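Local coordinates for microcin B17-processing protein McbB (Escherichia coli, PDB 6GRI) that is needed, within the McbBCD microcin synthetase, to process the inactive microcin B17 precursor McbA into the active peptide, at the interface of chains A and B and the interface of chains A and C. Residues are numbered along the deposited sequence; one frame, centred on the assembly and turned at random. Chains: chain A, Microcin B17-processing protein McbB; chain B, Microcin B17-processing protein McbC; chain C, Microcin B17-processing protein McbD.

Contact 1: the interface of chains A and B. Residues chain A 260-261, 263, 266-267; chain B 33, 38, 41-43.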
loop_
_atom_site.group_PDB
_atom_site.type_symbol
_atom_site.label_atom_id
_atom_site.label_comp_id
_atom_site.label_asym_id
_atom_site.label_seq_id
_atom_site.Cartn_x
_atom_site.Cartn_y
_atom_site.Cartn_z
ATOM N N LYS A 260 8.812 -15.197 -19.582
ATOM C CA LYS A 260 9.509 -15.189 -18.290
ATOM C C LYS A 260 8.796 -14.267 -17.304
ATOM O O LYS A 260 8.282 -13.234 -17.693
ATOM C CB LYS A 260 10.962 -14.717 -18.436
ATOM C CG LYS A 260 11.919 -15.708 -19.085
ATOM C CD LYS A 260 13.299 -15.074 -19.254
ATOM C CE LYS A 260 14.418 -16.101 -19.224
ATOM N NZ LYS A 260 14.282 -17.081 -20.338
ATOM N N SER A 261 8.762 -14.667 -16.038
ATOM C CA SER A 261 8.210 -13.860 -14.958
ATOM C C SER A 261 9.365 -13.134 -14.276
ATOM O O SER A 261 10.458 -13.691 -14.148
ATOM C CB SER A 261 7.496 -14.746 -13.929
ATOM O OG SER A 261 6.919 -15.886 -14.538
ATOM N N VAL A 263 11.572 -11.892 -11.175
ATOM C CA VAL A 263 11.924 -12.560 -9.924
ATOM C C VAL A 263 11.196 -12.025 -8.687
ATOM O O VAL A 263 11.098 -12.749 -7.683
ATOM C CB VAL A 263 13.452 -12.572 -9.665
ATOM C CG1 VAL A 263 14.146 -13.463 -10.687
ATOM C CG2 VAL A 263 14.047 -11.161 -9.656
ATOM N N PHE A 266 7.476 -14.105 -8.824
ATOM C CA PHE A 266 7.446 -15.444 -9.398
ATOM C C PHE A 266 6.720 -16.419 -8.480
ATOM O O PHE A 266 5.960 -17.262 -8.945
ATOM C CB PHE A 266 8.871 -15.909 -9.697
ATOM C CG PHE A 266 8.948 -17.286 -10.271
ATOM C CD1 PHE A 266 8.379 -17.569 -11.507
ATOM C CD2 PHE A 266 9.594 -18.312 -9.579
ATOM C CE1 PHE A 266 8.448 -18.850 -12.037
ATOM C CE2 PHE A 266 9.667 -19.589 -10.109
ATOM C CZ PHE A 266 9.091 -19.859 -11.337
ATOM N N MET A 267 6.951 -16.271 -7.181
ATOM C CA MET A 267 6.405 -17.145 -6.140
ATOM C C MET A 267 5.050 -16.683 -5.593
ATOM O O MET A 267 4.439 -17.387 -4.769
ATOM C CB MET A 267 7.359 -17.152 -4.940
ATOM C CG MET A 267 8.775 -17.606 -5.218
ATOM S SD MET A 267 9.031 -19.290 -4.669
ATOM C CE MET A 267 8.163 -20.167 -5.961
ATOM N N ALA B 33 12.879 -14.117 -6.084
ATOM C CA ALA B 33 12.888 -15.559 -6.178
ATOM C C ALA B 33 13.949 -15.842 -7.226
ATOM O O ALA B 33 13.691 -15.826 -8.435
ATOM C CB ALA B 33 11.523 -16.073 -6.608
ATOM N N PHE B 38 15.213 -21.628 -11.603
ATOM C CA PHE B 38 14.315 -20.637 -12.190
ATOM C C PHE B 38 14.982 -19.717 -13.232
ATOM O O PHE B 38 14.323 -18.834 -13.772
ATOM C CB PHE B 38 13.693 -19.776 -11.083
ATOM C CG PHE B 38 12.990 -20.558 -9.997
ATOM C CD1 PHE B 38 12.327 -21.752 -10.261
ATOM C CD2 PHE B 38 12.949 -20.055 -8.701
ATOM C CE1 PHE B 38 11.673 -22.437 -9.246
ATOM C CE2 PHE B 38 12.296 -20.739 -7.686
ATOM C CZ PHE B 38 11.661 -21.933 -7.956
ATOM N N ARG B 41 13.291 -19.448 -16.554
ATOM C CA ARG B 41 11.877 -19.035 -16.493
ATOM C C ARG B 41 11.617 -17.726 -15.713
ATOM O O ARG B 41 10.469 -17.372 -15.446
ATOM C CB ARG B 41 11.017 -20.183 -15.959
ATOM C CG ARG B 41 11.306 -20.600 -14.528
ATOM C CD ARG B 41 10.394 -21.745 -14.076
ATOM N NE ARG B 41 10.518 -22.976 -14.880
ATOM C CZ ARG B 41 9.647 -23.423 -15.795
ATOM N NH1 ARG B 41 8.521 -22.775 -16.109
ATOM N NH2 ARG B 41 9.910 -24.556 -16.425
ATOM N N THR B 42 12.679 -17.007 -15.364
ATOM C CA THR B 42 12.564 -15.709 -14.732
ATOM C C THR B 42 13.536 -14.749 -15.416
ATOM O O THR B 42 14.368 -15.171 -16.220
ATOM C CB THR B 42 12.861 -15.777 -13.203
ATOM O OG1 THR B 42 14.191 -16.247 -12.966
ATOM C CG2 THR B 42 11.905 -16.712 -12.494
ATOM N N PHE B 43 13.409 -13.458 -15.113
ATOM C CA PHE B 43 14.460 -12.495 -15.402
ATOM C C PHE B 43 14.587 -11.511 -14.256
ATOM O O PHE B 43 13.709 -11.430 -13.403
ATOM C CB PHE B 43 14.198 -11.778 -16.717
ATOM C CG PHE B 43 12.985 -10.904 -16.703
ATOM C CD1 PHE B 43 11.727 -11.442 -16.892
ATOM C CD2 PHE B 43 13.105 -9.534 -16.518
ATOM C CE1 PHE B 43 10.603 -10.637 -16.879
ATOM C CE2 PHE B 43 11.991 -8.727 -16.501
ATOM C CZ PHE B 43 10.737 -9.282 -16.680
#
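A:Ser261 and B:Thr42 pair as a parallel beta bridge: the N of A:Ser261 gives a hydrogen bond to the carbonyl O of B:Arg41 at 3.3 Å, its O takes the N-H of B:Phe43, and the O of B:Phe43 receives the N-H of A:Val263. A separate loop of chain B adds a further bond: the O of A:Val263 accepts a hydrogen bond from the N of B:Ala33 at 2.8 Å. Beside this strip, the ring of A:Phe266 stands with CG anti to its backbone N (chi1 179°) and reaches into chain B. Its edge atom CE2 points onto the centre of the B:Phe38 ring, 3.4 Å from CD1, with the planes 59° apart. The methyl CG2 of B:Thr42 lies over a face of A:Phe266, offset toward the rim near CG, while OG1 turns back to the O of B:Phe38 at 2.7 Å; a beta-branched residue can thus serve ring and backbone together. The aliphatic CD of B:Arg41 touches CZ of A:Phe266. The small methyl of B:Ala33 lets CG of A:Met267 come close, and CB of A:Lys260 meets CD1 of B:Phe43. Backbone pairing and an edge-to-face aromatic contact together join McbB to the nitroreductase-family McbC.

Contact 2: the interface of chains A and C. Residues chain A 215, 218, 221-222; chain C 2, 16, 51, 55.
C:Ile55 meets A:Leu218, A:Leu222 and A:Trp215 with different branches of its own. Its CD1 methyl lies 3.8 Å from CB of A:Leu218, and its CG2 methyl lies 3.7 Å from CD2 of A:Leu222. The same CG2 approaches the indole of A:Trp215 at the edge, in the plane of the ring, 3.8 Å from CZ3. A chi1 of -64° puts CG2 anti to the backbone N, where it meets A:Leu222 and A:Trp215, while the CG1 arm carries CD1 to A:Leu218; beta-branching lets one residue touch both sides. The fork of A:Leu218 faces C:Met16, whose CG is 3.9 Å from CD1 and nearly as near to CD2; the unbranched thioether chain of methionine bends readily to follow such a surface. C:Ile2 adds its CG2 methyl 4.0 Å from CD2 of A:Leu218, and CG2 of C:Ile51 meets CD1 of A:Leu221 more loosely at 4.1 Å. No polar atom bonds across this patch, so shape and the burial of hydrocarbon carry it. Behind the first shell, CD1 of A:Leu218 sits over the centre of the A:Trp215 indole face, which probably restricts how the isobutyl group can turn. A:Trp215 and A:Leu218 belong to helix 215-220 of McbB, with A:Leu221 and A:Leu222 just past its end; they lie against helix 47-66 and strand 15-18 of McbD and the N-terminal segment of that chain, which carries C:Ile2.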
loop_
_atom_site.group_PDB
_atom_site.type_symbol
_atom_site.label_atom_id
_atom_site.label_comp_id
_atom_site.label_asym_id
_atom_site.label_seq_id
_atom_site.Cartn_x
_atom_site.Cartn_y
_atom_site.Cartn_z
ATOM N N TRP A 215 -8.964 -6.639 20.774
ATOM C CA TRP A 215 -9.321 -7.688 21.730
ATOM C C TRP A 215 -10.431 -8.611 21.217
ATOM O O TRP A 215 -10.550 -9.739 21.694
ATOM C CB TRP A 215 -9.651 -7.107 23.108
ATOM C CG TRP A 215 -8.421 -7.023 23.941
ATOM C CD1 TRP A 215 -7.638 -5.926 24.151
ATOM C CD2 TRP A 215 -7.796 -8.105 24.637
ATOM N NE1 TRP A 215 -6.570 -6.253 24.952
ATOM C CE2 TRP A 215 -6.642 -7.587 25.265
ATOM C CE3 TRP A 215 -8.103 -9.468 24.793
ATOM C CZ2 TRP A 215 -5.796 -8.383 26.052
ATOM C CZ3 TRP A 215 -7.256 -10.260 25.572
ATOM C CH2 TRP A 215 -6.117 -9.710 26.191
ATOM N N LEU A 218 -8.262 -11.185 19.547
ATOM C CA LEU A 218 -7.538 -11.927 20.593
ATOM C C LEU A 218 -8.390 -13.015 21.255
ATOM O O LEU A 218 -7.901 -14.111 21.544
ATOM C CB LEU A 218 -6.999 -10.964 21.672
ATOM C CG LEU A 218 -5.833 -10.054 21.274
ATOM C CD1 LEU A 218 -5.569 -9.030 22.357
ATOM C CD2 LEU A 218 -4.581 -10.860 20.982
ATOM N N LEU A 221 -8.876 -15.936 18.811
ATOM C CA LEU A 221 -7.704 -16.822 18.853
ATOM C C LEU A 221 -7.714 -17.878 19.983
ATOM O O LEU A 221 -7.017 -18.890 19.878
ATOM C CB LEU A 221 -6.411 -15.997 18.935
ATOM C CG LEU A 221 -5.957 -15.195 17.703
ATOM C CD1 LEU A 221 -4.737 -14.351 18.057
ATOM C CD2 LEU A 221 -5.641 -16.104 16.523
ATOM N N LEU A 222 -8.487 -17.644 21.048
ATOM C CA LEU A 222 -8.692 -18.640 22.114
ATOM C C LEU A 222 -9.426 -19.904 21.654
ATOM O O LEU A 222 -9.227 -20.964 22.243
ATOM C CB LEU A 222 -9.472 -18.041 23.292
ATOM C CG LEU A 222 -8.929 -16.800 24.004
ATOM C CD1 LEU A 222 -9.661 -16.582 25.317
ATOM C CD2 LEU A 222 -7.427 -16.910 24.230
ATOM N N ILE C 2 1.615 -8.047 17.259
ATOM C CA ILE C 2 0.229 -7.945 17.758
ATOM C C ILE C 2 -0.102 -6.528 18.227
ATOM O O ILE C 2 -0.887 -5.837 17.578
ATOM C CB ILE C 2 -0.102 -9.009 18.822
ATOM C CG1 ILE C 2 -0.019 -10.390 18.167
ATOM C CG2 ILE C 2 -1.494 -8.780 19.405
ATOM C CD1 ILE C 2 0.114 -11.530 19.136
ATOM N N MET C 16 -0.977 -5.856 25.062
ATOM C CA MET C 16 -0.667 -7.257 24.745
ATOM C C MET C 16 0.328 -7.196 23.598
ATOM O O MET C 16 0.030 -6.616 22.562
ATOM C CB MET C 16 -1.940 -8.008 24.327
ATOM C CG MET C 16 -1.803 -9.100 23.261
ATOM S SD MET C 16 -1.367 -10.699 23.926
ATOM C CE MET C 16 -0.392 -11.404 22.597
ATOM N N ILE C 51 0.468 -16.898 22.624
ATOM C CA ILE C 51 -0.593 -15.894 22.715
ATOM C C ILE C 51 -1.754 -16.380 23.588
ATOM O O ILE C 51 -2.224 -15.645 24.456
ATOM C CB ILE C 51 -1.103 -15.482 21.316
ATOM C CG1 ILE C 51 0.005 -14.721 20.571
ATOM C CG2 ILE C 51 -2.364 -14.616 21.411
ATOM C CD1 ILE C 51 -0.072 -14.853 19.068
ATOM N N ILE C 55 -2.996 -14.758 27.178
ATOM C CA ILE C 55 -4.356 -14.277 27.349
ATOM C C ILE C 55 -4.971 -15.060 28.502
ATOM O O ILE C 55 -5.503 -14.465 29.429
ATOM C CB ILE C 55 -5.213 -14.392 26.075
ATOM C CG1 ILE C 55 -4.650 -13.489 24.973
ATOM C CG2 ILE C 55 -6.646 -13.963 26.376
ATOM C CD1 ILE C 55 -5.260 -13.719 23.601
#

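Contact 3: the interface of chains A and C. Residues chain A 221, 223, 289; chain C 48, 51-52.
A:Leu221 meets C:Leu48 with its side chain and C:Gln52 with its carbonyl, residues about one turn apart on helix 47-66 of the YcaO-family protein McbD. The close part of the contact is polar: the amide NE2 of C:Gln52 gives a hydrogen bond to the backbone O of A:Leu221, 2.7 Å long and nearly straight, at 171° at the hydrogen. The donor lies in the carbonyl plane, and the oxygen in turn lies in the plane of the glutamine amide, so both flat groups are well turned for the bond. C:Gln52 runs extended beyond CG, with chi2 at 174°, which carries its amide out to this carbonyl; glutamine suits the place because it is long enough to bring its N-H there. Next to this bond, CD1 of C:Leu48 packs 3.9 Å from CD2 of A:Leu221, the two branched chains meeting at a slant. The same CD1 also comes within 4.0 Å of the A:Leu221 carbonyl O, giving that oxygen an apolar neighbour. Packing is slacker at the flanks. The O of A:Ala289 stays 4.1 Å from the N of C:Leu48, and no bond is formed there. The O of A:Lys223 stands 4.4 Å from NE2 of C:Gln52, while the lysine's aliphatic chain and NZ turn away from the helix.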
loop_
_atom_site.group_PDB
_atom_site.type_symbol
_atom_site.label_atom_id
_atom_site.label_comp_id
_atom_site.label_asym_id
_atom_site.label_seq_id
_atom_site.Cartn_x
_atom_site.Cartn_y
_atom_site.Cartn_z
ATOM N N LEU A 221 -8.876 -15.936 18.811
ATOM C CA LEU A 221 -7.704 -16.822 18.853
ATOM C C LEU A 221 -7.714 -17.878 19.983
ATOM O O LEU A 221 -7.017 -18.890 19.878
ATOM C CB LEU A 221 -6.411 -15.997 18.935
ATOM C CG LEU A 221 -5.957 -15.195 17.703
ATOM C CD1 LEU A 221 -4.737 -14.351 18.057
ATOM C CD2 LEU A 221 -5.641 -16.104 16.523
ATOM N N LYS A 223 -10.275 -19.785 20.625
ATOM C CA LYS A 223 -11.065 -20.906 20.092
ATOM C C LYS A 223 -10.218 -21.677 19.098
ATOM O O LYS A 223 -9.328 -21.105 18.478
ATOM C CB LYS A 223 -12.341 -20.396 19.403
ATOM C CG LYS A 223 -13.230 -19.504 20.276
ATOM C CD LYS A 223 -14.420 -18.913 19.517
ATOM C CE LYS A 223 -14.734 -17.477 19.943
ATOM N NZ LYS A 223 -14.829 -17.250 21.420
ATOM N N ALA A 289 0.950 -14.416 13.767
ATOM C CA ALA A 289 0.426 -15.530 14.556
ATOM C C ALA A 289 0.653 -16.925 13.955
ATOM O O ALA A 289 0.614 -17.916 14.679
ATOM C CB ALA A 289 -1.057 -15.325 14.849
ATOM N N LEU C 48 1.037 -19.393 18.455
ATOM C CA LEU C 48 -0.368 -19.298 18.858
ATOM C C LEU C 48 -0.571 -19.690 20.308
ATOM O O LEU C 48 -1.367 -19.057 20.994
ATOM C CB LEU C 48 -1.269 -20.162 17.985
ATOM C CG LEU C 48 -2.759 -20.196 18.343
ATOM C CD1 LEU C 48 -3.405 -18.828 18.177
ATOM C CD2 LEU C 48 -3.451 -21.220 17.473
ATOM N N ILE C 51 0.468 -16.898 22.624
ATOM C CA ILE C 51 -0.593 -15.894 22.715
ATOM C C ILE C 51 -1.754 -16.380 23.588
ATOM O O ILE C 51 -2.224 -15.645 24.456
ATOM C CB ILE C 51 -1.103 -15.482 21.316
ATOM C CG1 ILE C 51 0.005 -14.721 20.571
ATOM C CG2 ILE C 51 -2.364 -14.616 21.411
ATOM C CD1 ILE C 51 -0.072 -14.853 19.068
ATOM N N GLN C 52 -2.209 -17.608 23.340
ATOM C CA GLN C 52 -3.309 -18.229 24.097
ATOM C C GLN C 52 -2.985 -18.353 25.570
ATOM O O GLN C 52 -3.838 -18.130 26.428
ATOM C CB GLN C 52 -3.631 -19.605 23.529
ATOM C CG GLN C 52 -4.375 -19.531 22.204
ATOM C CD GLN C 52 -4.572 -20.881 21.547
ATOM O OE1 GLN C 52 -3.862 -21.846 21.831
ATOM N NE2 GLN C 52 -5.543 -20.952 20.657
#

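Contact 2 and contact 3 are two parts of one McbB–McbD junction: their C-alpha centres are about 6 Å apart, they share A:Leu221 and C:Ile51, and both use helix 47-66 of McbD. Contact 1 lies about 38 Å from contact 2 and about 35 Å from contact 3, measured between the same kind of centres, and shares no residue with them. One McbB chain therefore holds McbC and McbD through separate surfaces, which suits a bridging role between the nitroreductase-family and YcaO-family subunits. The deposited assembly contains four McbB chains with two each of McbC and McbD.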